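Local coordinates for protein esterase (Xanthomonas oryzae pv. oryzae, PDB 3H2G) that hydrolyses esters as a secreted cell wall-degrading enzyme with which the bacterial pathogen attacks rice, its fold probably that of an alpha/beta hydrolase, at residues A[271-275]-A[276-280]. Sequence-based numbering, arbitrary orientation.
Sequences GKQSL and TDMFL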
loop_
_atom_site.group_PDB
_atom_site.type_symbol
_atom_site.label_atom_id
_atom_site.label_comp_id
_atom_site.label_asym_id
_atom_site.label_seq_id
_atom_site.Cartn_x
_atom_site.Cartn_y
_atom_site.Cartn_z
ATOM N N GLY A 271 -9.092 -0.178 -14.232
ATOM C CA GLY A 271 -10.057 0.197 -15.248
ATOM C C GLY A 271 -11.060 1.247 -14.813
ATOM O O GLY A 271 -10.755 2.123 -14.005
ATOM N N LYS A 272 -12.271 1.143 -15.349
ATOM C CA LYS A 272 -13.341 2.092 -15.059
ATOM C C LYS A 272 -14.140 1.787 -13.795
ATOM O O LYS A 272 -15.082 2.509 -13.468
ATOM C CB LYS A 272 -14.295 2.161 -16.257
ATOM C CG LYS A 272 -13.634 2.610 -17.552
ATOM C CD LYS A 272 -13.135 4.042 -17.439
ATOM C CE LYS A 272 -12.455 4.498 -18.719
ATOM N NZ LYS A 272 -11.983 5.906 -18.611
ATOM N N GLN A 273 -13.770 0.727 -13.085
ATOM C CA GLN A 273 -14.480 0.356 -11.865
ATOM C C GLN A 273 -13.595 0.235 -10.631
ATOM O O GLN A 273 -12.431 -0.142 -10.717
ATOM C CB GLN A 273 -15.206 -0.975 -12.061
ATOM C CG GLN A 273 -16.430 -0.917 -12.954
ATOM C CD GLN A 273 -17.013 -2.295 -13.205
ATOM O OE1 GLN A 273 -16.542 -3.032 -14.069
ATOM N NE2 GLN A 273 -18.029 -2.658 -12.431
ATOM N N SER A 274 -14.167 0.555 -9.475
ATOM C CA SER A 274 -13.449 0.429 -8.213
ATOM C C SER A 274 -13.683 -1.012 -7.762
ATOM O O SER A 274 -14.619 -1.658 -8.230
ATOM C CB SER A 274 -14.033 1.379 -7.172
ATOM O OG SER A 274 -15.365 1.007 -6.852
ATOM N N LEU A 275 -12.842 -1.514 -6.863
ATOM C CA LEU A 275 -13.006 -2.875 -6.364
ATOM C C LEU A 275 -14.331 -2.998 -5.619
ATOM O O LEU A 275 -14.980 -4.045 -5.653
ATOM C CB LEU A 275 -11.856 -3.244 -5.427
ATOM C CG LEU A 275 -10.506 -3.497 -6.096
ATOM C CD1 LEU A 275 -9.440 -3.710 -5.034
ATOM C CD2 LEU A 275 -10.610 -4.712 -7.009
ATOM N N THR A 276 -14.722 -1.918 -4.947
ATOM C CA THR A 276 -15.976 -1.884 -4.201
ATOM C C THR A 276 -17.141 -2.138 -5.149
ATOM O O THR A 276 -18.019 -2.959 -4.870
ATOM C CB THR A 276 -16.191 -0.511 -3.528
ATOM O OG1 THR A 276 -15.218 -0.322 -2.495
ATOM C CG2 THR A 276 -17.583 -0.428 -2.928
ATOM N N ASP A 277 -17.140 -1.421 -6.268
ATOM C CA ASP A 277 -18.183 -1.556 -7.274
ATOM C C ASP A 277 -18.204 -2.975 -7.836
ATOM O O ASP A 277 -19.264 -3.589 -7.959
ATOM C CB ASP A 277 -17.955 -0.535 -8.395
ATOM C CG ASP A 277 -18.907 -0.719 -9.562
ATOM O OD1 ASP A 277 -20.012 -1.259 -9.355
ATOM O OD2 ASP A 277 -18.556 -0.307 -10.689
ATOM N N MET A 278 -17.029 -3.498 -8.168
ATOM C CA MET A 278 -16.942 -4.845 -8.711
ATOM C C MET A 278 -17.483 -5.894 -7.748
ATOM O O MET A 278 -18.195 -6.812 -8.155
ATOM C CB MET A 278 -15.495 -5.190 -9.063
ATOM C CG MET A 278 -14.968 -4.485 -10.295
ATOM S SD MET A 278 -13.322 -5.084 -10.712
ATOM C CE MET A 278 -12.357 -3.578 -10.537
ATOM N N PHE A 279 -17.142 -5.763 -6.471
ATOM C CA PHE A 279 -17.601 -6.732 -5.488
ATOM C C PHE A 279 -19.095 -6.645 -5.189
ATOM O O PHE A 279 -19.765 -7.665 -5.035
ATOM C CB PHE A 279 -16.825 -6.583 -4.179
ATOM C CG PHE A 279 -17.161 -7.638 -3.166
ATOM C CD1 PHE A 279 -16.863 -8.972 -3.417
ATOM C CD2 PHE A 279 -17.813 -7.306 -1.985
ATOM C CE1 PHE A 279 -17.212 -9.965 -2.507
ATOM C CE2 PHE A 279 -18.170 -8.295 -1.067
ATOM C CZ PHE A 279 -17.868 -9.626 -1.330
ATOM N N LEU A 280 -19.619 -5.429 -5.094
ATOM C CA LEU A 280 -21.038 -5.258 -4.798
ATOM C C LEU A 280 -21.935 -5.662 -5.967
ATOM O O LEU A 280 -23.039 -6.172 -5.761
ATOM C CB LEU A 280 -21.330 -3.801 -4.415
ATOM C CG LEU A 280 -22.794 -3.434 -4.130
ATOM C CD1 LEU A 280 -23.308 -4.246 -2.951
ATOM C CD2 LEU A 280 -22.910 -1.940 -3.832
HETATM O O HOH W 1 -16.715 2.143 -9.948
#
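With chi1 at 65°, S274 tucks OG between its own amide and carbonyl and turns it onto the first turn of helix 275-280, where OG accepts a hydrogen bond from D277 N at 3.1 Å. With CG anti to its backbone N (chi1 173°), D277 sends its carboxylate back toward the residues ahead of the helix. There the outstretched side chain of Q273 crosses it at about a right angle; NE2 gives OD2 a 3.0 Å bond from above the carboxylate plane, with OD2 lying nearly in the amide plane. A water links the same OD2 to S274 N, while OD1 accepts from N281 ND2 just past the helix. M278 N donates to S274 O (3.0 Å) and F279 N to L275 O (2.9 Å), opening the helical pattern. M278 bends at its thioether, setting CE 3.4 Å from Q273 O and 4.1 Å from L275 CD2; outside, it touches A90 in a loop and L233 on helix 231-246. S274 is thus a serine N-cap, and D277 answers its backbone N through water. An acidic side chain in the first turn should also interact favourably with the helix dipole, and the Q273 amide probably steadies that charge.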